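Local atomic coordinates of peroxiredoxin (Mycobacterium tuberculosis, PDB entry 5EPF), a protein that reduces hydrogen peroxide and organic hydroperoxides to water and alcohols, a thiol-specific peroxidase that protects the cell against oxidative stress. Residues A[58-69]-A[146-157]; A[9-17]-A[127-138]. All coordinates share one frame; numbering follows the deposited sequence.

Contact 1: residues A[58-69]-A[146-157]. With SO4 (sulfate ion), chain B.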
loop_
_atom_site.group_PDB
_atom_site.type_symbol
_atom_site.label_atom_id
_atom_site.label_comp_id
_atom_site.label_asym_id
_atom_site.label_seq_id
_atom_site.Cartn_x
_atom_site.Cartn_y
_atom_site.Cartn_z
ATOM N N HIS A 58 -8.779 1.844 8.706
ATOM C CA HIS A 58 -9.611 2.742 7.913
ATOM C C HIS A 58 -9.742 2.229 6.482
ATOM O O HIS A 58 -10.847 2.216 5.927
ATOM C CB HIS A 58 -9.052 4.165 7.981
ATOM C CG HIS A 58 -9.985 5.210 7.451
ATOM N ND1 HIS A 58 -11.290 5.329 7.868
ATOM C CD2 HIS A 58 -9.793 6.190 6.536
ATOM C CE1 HIS A 58 -11.862 6.344 7.241
ATOM N NE2 HIS A 58 -10.975 6.880 6.424
ATOM N N PHE A 59 -8.640 1.735 5.893
ATOM C CA PHE A 59 -8.737 1.045 4.606
ATOM C C PHE A 59 -9.689 -0.141 4.681
ATOM O O PHE A 59 -10.518 -0.336 3.779
ATOM C CB PHE A 59 -7.365 0.573 4.135
ATOM C CG PHE A 59 -6.581 1.620 3.380
ATOM C CD1 PHE A 59 -6.938 1.976 2.085
ATOM C CD2 PHE A 59 -5.480 2.251 3.956
ATOM C CE1 PHE A 59 -6.214 2.936 1.386
ATOM C CE2 PHE A 59 -4.755 3.215 3.265
ATOM C CZ PHE A 59 -5.135 3.559 1.964
ATOM N N ARG A 60 -9.589 -0.944 5.748
ATOM C CA ARG A 60 -10.479 -2.088 5.920
ATOM C C ARG A 60 -11.934 -1.647 5.912
ATOM O O ARG A 60 -12.778 -2.238 5.222
ATOM C CB ARG A 60 -10.173 -2.764 7.258
ATOM C CG ARG A 60 -11.108 -3.943 7.592
ATOM C CD ARG A 60 -10.999 -4.303 9.071
ATOM N NE ARG A 60 -11.451 -3.197 9.906
ATOM C CZ ARG A 60 -11.233 -3.089 11.215
ATOM N NH1 ARG A 60 -10.548 -4.026 11.868
ATOM N NH2 ARG A 60 -11.690 -2.032 11.870
ATOM N N ASP A 61 -12.247 -0.605 6.692
ATOM C CA ASP A 61 -13.622 -0.177 6.890
ATOM C C ASP A 61 -14.220 0.405 5.625
ATOM O O ASP A 61 -15.446 0.504 5.530
ATOM C CB ASP A 61 -13.681 0.887 7.989
ATOM C CG ASP A 61 -13.335 0.363 9.369
ATOM O OD1 ASP A 61 -13.332 -0.869 9.597
ATOM O OD2 ASP A 61 -13.092 1.214 10.267
ATOM N N LEU A 62 -13.390 0.815 4.662
ATOM C CA LEU A 62 -13.860 1.387 3.406
ATOM C C LEU A 62 -13.940 0.358 2.277
ATOM O O LEU A 62 -13.940 0.740 1.098
ATOM C CB LEU A 62 -12.993 2.586 3.017
ATOM C CG LEU A 62 -13.190 3.831 3.881
ATOM C CD1 LEU A 62 -12.080 4.852 3.596
ATOM C CD2 LEU A 62 -14.559 4.445 3.649
ATOM N N ALA A 63 -14.058 -0.932 2.614
ATOM C CA ALA A 63 -14.100 -1.983 1.593
ATOM C C ALA A 63 -15.160 -1.714 0.518
ATOM O O ALA A 63 -14.894 -1.826 -0.688
ATOM C CB ALA A 63 -14.362 -3.345 2.248
ATOM N N LYS A 64 -16.388 -1.403 0.934
ATOM C CA LYS A 64 -17.459 -1.244 -0.049
ATOM C C LYS A 64 -17.222 -0.032 -0.945
ATOM O O LYS A 64 -17.508 -0.081 -2.146
ATOM C CB LYS A 64 -18.822 -1.187 0.641
ATOM C CG LYS A 64 -19.214 -2.530 1.278
ATOM C CD LYS A 64 -20.649 -2.552 1.789
ATOM C CE LYS A 64 -20.938 -1.380 2.709
ATOM N NZ LYS A 64 -22.411 -1.235 2.944
ATOM N N GLU A 65 -16.678 1.052 -0.382
ATOM C CA GLU A 65 -16.419 2.264 -1.153
ATOM C C GLU A 65 -15.339 2.038 -2.210
ATOM O O GLU A 65 -15.454 2.520 -3.349
ATOM C CB GLU A 65 -16.025 3.397 -0.213
ATOM C CG GLU A 65 -17.147 3.907 0.700
ATOM C CD GLU A 65 -17.425 3.055 1.944
ATOM O OE1 GLU A 65 -16.859 1.957 2.130
ATOM O OE2 GLU A 65 -18.244 3.506 2.760
ATOM N N PHE A 66 -14.278 1.312 -1.857
ATOM C CA PHE A 66 -13.270 0.994 -2.862
ATOM C C PHE A 66 -13.826 0.054 -3.920
ATOM O O PHE A 66 -13.550 0.224 -5.109
ATOM C CB PHE A 66 -11.965 0.497 -2.227
ATOM C CG PHE A 66 -11.146 1.609 -1.625
ATOM C CD1 PHE A 66 -10.434 2.481 -2.440
ATOM C CD2 PHE A 66 -11.113 1.814 -0.258
ATOM C CE1 PHE A 66 -9.695 3.547 -1.891
ATOM C CE2 PHE A 66 -10.376 2.865 0.295
ATOM C CZ PHE A 66 -9.657 3.731 -0.531
ATOM N N ALA A 67 -14.660 -0.905 -3.522
ATOM C CA ALA A 67 -15.279 -1.776 -4.514
ATOM C C ALA A 67 -16.180 -0.993 -5.466
ATOM O O ALA A 67 -16.239 -1.301 -6.662
ATOM C CB ALA A 67 -16.031 -2.909 -3.826
ATOM N N GLU A 68 -16.863 0.042 -4.967
ATOM C CA GLU A 68 -17.743 0.824 -5.835
ATOM C C GLU A 68 -16.980 1.510 -6.963
ATOM O O GLU A 68 -17.527 1.684 -8.061
ATOM C CB GLU A 68 -18.525 1.865 -5.038
ATOM C CG GLU A 68 -19.642 2.484 -5.880
ATOM C CD GLU A 68 -20.048 3.877 -5.441
ATOM O OE1 GLU A 68 -19.620 4.320 -4.354
ATOM O OE2 GLU A 68 -20.818 4.520 -6.192
ATOM N N VAL A 69 -15.736 1.924 -6.714
ATOM C CA VAL A 69 -14.917 2.546 -7.752
ATOM C C VAL A 69 -14.026 1.509 -8.420
ATOM O O VAL A 69 -13.106 1.864 -9.160
ATOM C CB VAL A 69 -14.105 3.755 -7.239
ATOM C CG1 VAL A 69 -15.035 4.917 -6.900
ATOM C CG2 VAL A 69 -13.235 3.373 -6.043
ATOM N N ASP A 146 -6.120 8.789 8.485
ATOM C CA ASP A 146 -7.313 8.545 7.673
ATOM C C ASP A 146 -7.161 9.120 6.275
ATOM O O ASP A 146 -7.781 8.614 5.329
ATOM C CB ASP A 146 -8.578 9.142 8.305
ATOM C CG ASP A 146 -9.075 8.368 9.517
ATOM O OD1 ASP A 146 -8.606 7.256 9.790
ATOM O OD2 ASP A 146 -9.974 8.904 10.205
ATOM N N ALA A 147 -6.339 10.169 6.124
ATOM C CA ALA A 147 -6.222 10.865 4.844
ATOM C C ALA A 147 -5.686 9.951 3.751
ATOM O O ALA A 147 -5.960 10.170 2.569
ATOM C CB ALA A 147 -5.323 12.094 4.984
ATOM N N HIS A 148 -4.908 8.932 4.105
ATOM C CA HIS A 148 -4.403 8.016 3.086
ATOM C C HIS A 148 -5.543 7.361 2.316
ATOM O O HIS A 148 -5.612 7.471 1.086
ATOM C CB HIS A 148 -3.454 7.008 3.725
ATOM C CG HIS A 148 -2.170 7.630 4.140
ATOM N ND1 HIS A 148 -1.072 7.702 3.303
ATOM C CD2 HIS A 148 -1.828 8.284 5.277
ATOM C CE1 HIS A 148 -0.097 8.339 3.927
ATOM N NE2 HIS A 148 -0.536 8.715 5.119
ATOM N N ALA A 149 -6.489 6.744 3.017
ATOM C CA ALA A 149 -7.615 6.146 2.315
ATOM C C ALA A 149 -8.578 7.212 1.801
ATOM O O ALA A 149 -9.119 7.077 0.700
ATOM C CB ALA A 149 -8.335 5.126 3.186
ATOM N N ASP A 150 -8.784 8.297 2.562
ATOM C CA ASP A 150 -9.781 9.288 2.156
ATOM C C ASP A 150 -9.366 9.991 0.867
ATOM O O ASP A 150 -10.179 10.166 -0.048
ATOM C CB ASP A 150 -9.990 10.330 3.263
ATOM C CG ASP A 150 -10.644 9.749 4.519
ATOM O OD1 ASP A 150 -11.267 8.669 4.454
ATOM O OD2 ASP A 150 -10.516 10.382 5.592
ATOM N N LYS A 151 -8.107 10.428 0.784
ATOM C CA LYS A 151 -7.651 11.109 -0.426
ATOM C C LYS A 151 -7.593 10.152 -1.601
ATOM O O LYS A 151 -7.945 10.525 -2.722
ATOM C CB LYS A 151 -6.291 11.777 -0.210
ATOM C CG LYS A 151 -6.359 12.978 0.683
ATOM C CD LYS A 151 -4.993 13.424 1.161
ATOM C CE LYS A 151 -4.057 13.864 0.037
ATOM N NZ LYS A 151 -4.520 15.106 -0.622
ATOM N N ALA A 152 -7.176 8.907 -1.362
ATOM C CA ALA A 152 -7.153 7.923 -2.434
ATOM C C ALA A 152 -8.552 7.692 -2.983
ATOM O O ALA A 152 -8.764 7.693 -4.205
ATOM C CB ALA A 152 -6.554 6.618 -1.932
ATOM N N LEU A 153 -9.530 7.524 -2.091
ATOM C CA LEU A 153 -10.904 7.316 -2.526
ATOM C C LEU A 153 -11.430 8.532 -3.279
ATOM O O LEU A 153 -12.094 8.385 -4.316
ATOM C CB LEU A 153 -11.780 6.959 -1.320
ATOM C CG LEU A 153 -13.252 6.670 -1.575
ATOM C CD1 LEU A 153 -13.408 5.478 -2.517
ATOM C CD2 LEU A 153 -14.012 6.448 -0.265
ATOM N N ALA A 154 -11.122 9.747 -2.799
ATOM C CA ALA A 154 -11.609 10.939 -3.500
ATOM C C ALA A 154 -10.991 11.058 -4.894
ATOM O O ALA A 154 -11.676 11.424 -5.857
ATOM C CB ALA A 154 -11.368 12.194 -2.661
ATOM N N THR A 155 -9.705 10.727 -5.033
ATOM C CA THR A 155 -9.086 10.731 -6.354
ATOM C C THR A 155 -9.760 9.736 -7.285
ATOM O O THR A 155 -10.050 10.052 -8.454
ATOM C CB THR A 155 -7.607 10.418 -6.217
ATOM O OG1 THR A 155 -6.974 11.536 -5.582
ATOM C CG2 THR A 155 -6.995 10.152 -7.594
ATOM N N LEU A 156 -10.036 8.529 -6.790
ATOM C CA LEU A 156 -10.671 7.524 -7.635
ATOM C C LEU A 156 -12.096 7.933 -8.016
ATOM O O LEU A 156 -12.527 7.730 -9.161
ATOM C CB LEU A 156 -10.648 6.175 -6.910
ATOM C CG LEU A 156 -9.230 5.627 -6.750
ATOM C CD1 LEU A 156 -9.143 4.564 -5.653
ATOM C CD2 LEU A 156 -8.725 5.076 -8.101
ATOM N N ARG A 157 -12.838 8.524 -7.077
ATOM C CA ARG A 157 -14.161 9.035 -7.415
ATOM C C ARG A 157 -14.077 10.139 -8.461
ATOM O O ARG A 157 -14.929 10.217 -9.348
ATOM C CB ARG A 157 -14.878 9.511 -6.147
ATOM C CG ARG A 157 -15.312 8.346 -5.275
ATOM C CD ARG A 157 -15.900 8.761 -3.934
ATOM N NE ARG A 157 -16.505 7.628 -3.234
ATOM C CZ ARG A 157 -16.942 7.648 -1.978
ATOM N NH1 ARG A 157 -16.813 8.746 -1.246
ATOM N NH2 ARG A 157 -17.513 6.562 -1.458
HETATM S S SO4 B . -10.918 -3.288 15.558
HETATM O O1 SO4 B . -9.874 -3.967 14.805
HETATM O O2 SO4 B . -10.330 -2.535 16.687
HETATM O O3 SO4 B . -11.655 -2.354 14.702
HETATM O O4 SO4 B . -11.842 -4.280 16.116
HETATM O O HOH W 1 -16.932 4.888 -3.800
#

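Contact 2: residues A[9-17]-A[127-138]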
loop_
_atom_site.group_PDB
_atom_site.type_symbol
_atom_site.label_atom_id
_atom_site.label_comp_id
_atom_site.label_asym_id
_atom_site.label_seq_id
_atom_site.Cartn_x
_atom_site.Cartn_y
_atom_site.Cartn_z
ATOM N N MET A 9 9.069 8.806 -6.538
ATOM C CA MET A 9 7.876 8.531 -7.327
ATOM C C MET A 9 6.809 9.598 -7.090
ATOM O O MET A 9 6.485 9.922 -5.945
ATOM C CB MET A 9 7.355 7.163 -6.899
ATOM C CG MET A 9 6.278 6.594 -7.776
ATOM S SD MET A 9 6.913 5.899 -9.324
ATOM C CE MET A 9 7.756 4.484 -8.640
ATOM N N LYS A 10 6.251 10.140 -8.180
ATOM C CA LYS A 10 5.261 11.212 -8.103
ATOM C C LYS A 10 4.157 11.001 -9.140
ATOM O O LYS A 10 4.278 10.186 -10.058
ATOM C CB LYS A 10 5.915 12.582 -8.293
ATOM C CG LYS A 10 6.584 12.732 -9.638
ATOM C CD LYS A 10 7.173 14.122 -9.821
ATOM C CE LYS A 10 7.823 14.248 -11.188
ATOM N NZ LYS A 10 7.801 15.643 -11.694
ATOM N N THR A 11 3.060 11.742 -8.972
ATOM C CA THR A 11 1.942 11.667 -9.904
ATOM C C THR A 11 2.419 11.871 -11.338
ATOM O O THR A 11 3.207 12.776 -11.625
ATOM C CB THR A 11 0.885 12.708 -9.516
ATOM O OG1 THR A 11 0.357 12.342 -8.239
ATOM C CG2 THR A 11 -0.243 12.759 -10.529
ATOM N N GLY A 12 1.956 10.994 -12.232
ATOM C CA GLY A 12 2.357 11.009 -13.621
ATOM C C GLY A 12 3.529 10.110 -13.964
ATOM O O GLY A 12 3.791 9.896 -15.154
ATOM N N ASP A 13 4.254 9.586 -12.974
ATOM C CA ASP A 13 5.300 8.600 -13.229
ATOM C C ASP A 13 4.675 7.230 -13.523
ATOM O O ASP A 13 3.563 6.930 -13.094
ATOM C CB ASP A 13 6.219 8.452 -12.005
ATOM C CG ASP A 13 7.085 9.669 -11.749
ATOM O OD1 ASP A 13 7.692 9.722 -10.656
ATOM O OD2 ASP A 13 7.186 10.550 -12.628
ATOM N N THR A 14 5.417 6.384 -14.236
ATOM C CA THR A 14 5.045 4.991 -14.464
ATOM C C THR A 14 5.819 4.126 -13.476
ATOM O O THR A 14 7.051 4.209 -13.402
ATOM C CB THR A 14 5.396 4.555 -15.891
ATOM O OG1 THR A 14 4.677 5.360 -16.827
ATOM C CG2 THR A 14 5.020 3.104 -16.128
ATOM N N VAL A 15 5.094 3.298 -12.725
ATOM C CA VAL A 15 5.689 2.373 -11.761
ATOM C C VAL A 15 6.151 1.118 -12.479
ATOM O O VAL A 15 5.409 0.550 -13.274
ATOM C CB VAL A 15 4.632 2.007 -10.697
ATOM C CG1 VAL A 15 5.158 0.944 -9.734
ATOM C CG2 VAL A 15 4.134 3.267 -9.988
ATOM N N ALA A 16 7.352 0.641 -12.165
ATOM C CA ALA A 16 7.775 -0.664 -12.656
ATOM C C ALA A 16 6.998 -1.783 -11.956
ATOM O O ALA A 16 6.637 -1.676 -10.782
ATOM C CB ALA A 16 9.271 -0.844 -12.410
ATOM N N ASP A 17 6.696 -2.847 -12.695
ATOM C CA ASP A 17 6.052 -4.013 -12.105
ATOM C C ASP A 17 6.981 -4.624 -11.063
ATOM O O ASP A 17 8.200 -4.474 -11.129
ATOM C CB ASP A 17 5.728 -5.010 -13.229
ATOM C CG ASP A 17 4.660 -6.014 -12.849
ATOM O OD1 ASP A 17 4.016 -5.873 -11.786
ATOM O OD2 ASP A 17 4.450 -6.965 -13.639
ATOM N N PHE A 127 0.471 5.363 -2.692
ATOM C CA PHE A 127 0.467 5.595 -4.135
ATOM C C PHE A 127 -0.814 5.025 -4.720
ATOM O O PHE A 127 -1.096 3.832 -4.557
ATOM C CB PHE A 127 1.686 4.920 -4.772
ATOM C CG PHE A 127 2.990 5.454 -4.242
ATOM C CD1 PHE A 127 3.615 6.544 -4.832
ATOM C CD2 PHE A 127 3.571 4.894 -3.106
ATOM C CE1 PHE A 127 4.788 7.072 -4.325
ATOM C CE2 PHE A 127 4.765 5.414 -2.581
ATOM C CZ PHE A 127 5.362 6.500 -3.206
ATOM N N VAL A 128 -1.580 5.859 -5.419
ATOM C CA VAL A 128 -2.731 5.369 -6.176
ATOM C C VAL A 128 -2.232 5.070 -7.586
ATOM O O VAL A 128 -1.750 5.975 -8.280
ATOM C CB VAL A 128 -3.868 6.404 -6.196
ATOM C CG1 VAL A 128 -5.064 5.860 -6.953
ATOM C CG2 VAL A 128 -4.248 6.837 -4.792
ATOM N N ILE A 129 -2.294 3.801 -7.990
ATOM C CA ILE A 129 -1.668 3.321 -9.223
ATOM C C ILE A 129 -2.753 2.854 -10.188
ATOM O O ILE A 129 -3.554 1.975 -9.853
ATOM C CB ILE A 129 -0.681 2.179 -8.929
ATOM C CG1 ILE A 129 0.361 2.609 -7.872
ATOM C CG2 ILE A 129 -0.031 1.674 -10.246
ATOM C CD1 ILE A 129 1.215 1.464 -7.340
ATOM N N ASP A 130 -2.774 3.425 -11.396
ATOM C CA ASP A 130 -3.782 3.048 -12.372
ATOM C C ASP A 130 -3.390 1.728 -13.053
ATOM O O ASP A 130 -2.281 1.210 -12.885
ATOM C CB ASP A 130 -3.917 4.148 -13.431
ATOM C CG ASP A 130 -5.305 4.229 -14.059
ATOM O OD1 ASP A 130 -6.139 3.311 -13.864
ATOM O OD2 ASP A 130 -5.535 5.240 -14.767
ATOM N N THR A 131 -4.308 1.202 -13.877
ATOM C CA THR A 131 -4.101 -0.112 -14.493
ATOM C C THR A 131 -2.956 -0.122 -15.493
ATOM O O THR A 131 -2.413 -1.196 -15.777
ATOM C CB THR A 131 -5.387 -0.639 -15.142
ATOM O OG1 THR A 131 -5.856 0.289 -16.121
ATOM C CG2 THR A 131 -6.458 -0.849 -14.103
ATOM N N ASP A 132 -2.577 1.038 -16.029
ATOM C CA ASP A 132 -1.412 1.153 -16.900
ATOM C C ASP A 132 -0.144 1.526 -16.140
ATOM O O ASP A 132 0.848 1.939 -16.749
ATOM C CB ASP A 132 -1.676 2.164 -18.022
ATOM C CG ASP A 132 -1.973 3.560 -17.500
ATOM O OD1 ASP A 132 -1.940 3.782 -16.266
ATOM O OD2 ASP A 132 -2.216 4.446 -18.344
ATOM N N ARG A 133 -0.178 1.433 -14.820
ATOM C CA ARG A 133 0.946 1.677 -13.922
ATOM C C ARG A 133 1.300 3.153 -13.751
ATOM O O ARG A 133 2.324 3.466 -13.122
ATOM C CB ARG A 133 2.164 0.777 -14.186
ATOM C CG ARG A 133 1.928 -0.667 -13.707
ATOM C CD ARG A 133 3.133 -1.580 -13.896
ATOM N NE ARG A 133 3.276 -1.972 -15.290
ATOM C CZ ARG A 133 4.234 -1.543 -16.106
ATOM N NH1 ARG A 133 5.175 -0.714 -15.678
ATOM N NH2 ARG A 133 4.254 -1.963 -17.361
ATOM N N LYS A 134 0.469 4.075 -14.242
ATOM C CA LYS A 134 0.653 5.485 -13.916
ATOM C C LYS A 134 0.261 5.783 -12.478
ATOM O O LYS A 134 -0.760 5.297 -11.979
ATOM C CB LYS A 134 -0.193 6.367 -14.839
ATOM C CG LYS A 134 0.392 6.554 -16.243
ATOM C CD LYS A 134 1.775 7.223 -16.147
ATOM C CE LYS A 134 2.356 7.545 -17.507
ATOM N NZ LYS A 134 3.718 8.068 -17.303
ATOM N N VAL A 135 1.056 6.627 -11.820
ATOM C CA VAL A 135 0.700 7.147 -10.500
ATOM C C VAL A 135 -0.366 8.236 -10.651
ATOM O O VAL A 135 -0.151 9.251 -11.323
ATOM C CB VAL A 135 1.940 7.677 -9.764
ATOM C CG1 VAL A 135 1.564 8.222 -8.399
ATOM C CG2 VAL A 135 3.004 6.597 -9.619
ATOM N N LEU A 136 -1.525 8.021 -10.023
ATOM C CA LEU A 136 -2.640 8.965 -10.046
ATOM C C LEU A 136 -2.612 9.938 -8.876
ATOM O O LEU A 136 -3.174 11.036 -8.980
ATOM C CB LEU A 136 -3.961 8.202 -9.994
ATOM C CG LEU A 136 -4.235 7.256 -11.157
ATOM C CD1 LEU A 136 -5.525 6.491 -10.912
ATOM C CD2 LEU A 136 -4.269 8.027 -12.479
ATOM N N ASP A 137 -2.013 9.551 -7.753
ATOM C CA ASP A 137 -1.974 10.405 -6.567
ATOM C C ASP A 137 -0.936 9.833 -5.615
ATOM O O ASP A 137 -0.639 8.641 -5.661
ATOM C CB ASP A 137 -3.357 10.460 -5.890
ATOM C CG ASP A 137 -3.545 11.663 -4.969
ATOM O OD1 ASP A 137 -2.690 12.565 -4.920
ATOM O OD2 ASP A 137 -4.587 11.678 -4.286
ATOM N N VAL A 138 -0.378 10.701 -4.777
ATOM C CA VAL A 138 0.555 10.335 -3.715
ATOM C C VAL A 138 0.119 11.044 -2.439
ATOM O O VAL A 138 -0.099 12.262 -2.450
ATOM C CB VAL A 138 2.013 10.708 -4.052
ATOM C CG1 VAL A 138 2.951 10.252 -2.932
ATOM C CG2 VAL A 138 2.439 10.109 -5.397
HETATM O O HOH W 2 -1.737 14.056 -7.275
HETATM O O HOH W 3 2.249 3.942 -17.938
#

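Contact 1: residues A[58-69]-A[146-157]
Phe66 enters helix 146-157 as a knob into the hole formed by Ala149, Ala152, Leu153 and Leu156. Leu153 CD1 lies over one face of its ring, while Leu156 CD1 meets the edge, 3.9 Å from Phe66 CE1. Seven residues earlier, in helix 50-61, the Phe59 ring takes Ala149 CB over one face in a CH-pi contact, 3.6 Å from its centroid and close to the normal. Both rings also touch Val40 of the central sheet. The axes of helices 63-68 and 146-157 pass 10.3 Å apart at 26°, and Val69 CG2 packs on Leu156 CB (3.9 Å).

Toward solvent, Leu153 CD2 sits centrally over the Arg157 guanidinium, whose NE donates to a water that also bonds Glu65 O and Glu68 OE1. At the other end, CG anti to the backbone N (chi1 -167°) sets the His58 ring against helix 146-157, Asp146 OD1 over one face and Leu62 CD1 over the opposite one, both toward the rim. His58 NE2 donates to Asp150 OD1 at 2.7 Å and 163°, near the ring plane, syn but well out of the nearly perpendicular carboxylate plane. With one carboxylate bonded and another stacked, the imidazole is probably biased toward protonation.

Contact 2: residues A[9-17]-A[127-138]
Met9 begins the contact by laying CB against Phe127, 3.6 Å from CE1, and CG against Val135 CG2. Its chain bends at chi2 (77°) and chi3, which keeps SD close to the same valine methyl. Lys10 contributes mainly backbone: its O lies 3.4 Å from Val135 CB, and its N donates to Asp13 OD1 across the type II turn 10-13, from above the carboxylate plane. Thr11 rests beside the strand, with CG2 near Leu136 O and OG1 linked through a water to Asp137 OD1. Gly12, at phi 93°, donates its N to Val135 O, and Asp13 O accepts from Val135 N at 2.8 Å, so one valine is held by both its backbone polar groups.

Thr14 and Lys134 form the single beta bridge. The lysine, folded back at chi2, brings NZ between two oxygens, Gly12 O at 2.8 Å and Thr14 OG1 at 2.9 Å. Val15 uses both its backbone groups: its N donates to Arg133 O at 174°, while its O accepts from Arg133 NH1 at 2.7 Å, lying in the guanidinium plane. Val15 CG2 also meets Val135 CG2 at 3.5 Å. The backbone N of Asp17 lies 4.0 Å from Arg133 CD, and Asp17 OD2 is hydrogen-bonded to Ser31.

Segment 9-17 thus runs antiparallel to the start of strand 135-139, an outermost strand of the mixed sheet in this thioredoxin-like fold, and to the turn 130-133 before it. Helix 104-109 meets Met9 and Val15 through Phe109, helix 30-33 reaches Val15, Asp17 and Arg133 through Leu30, and strand 39-43 pairs with Phe127 and Ile129 within the sheet.

In the fold
From the N terminus, segment 9-17 comes first and meets residues 127-138, so contact 2 closes a loop of 109 residues. Segment 58-69 lies inside that loop, but its partner 146-157 lies beyond it; contact 1 closes a loop of 76 residues, and the two contacts cross rather than nest. Their centres are about 17 Å apart. Contact 2 fastens the N-terminal segment along strand 135-139, and contact 1 packs helix 145-158 against helices 50-61 and 63-68. That strand is followed by that helix after a short connection, and they also touch: Thr155 OG1 lies 2.7 Å from Asp137 OD2, a probable hydrogen bond, while Ala152 and Leu156 pack on Val128.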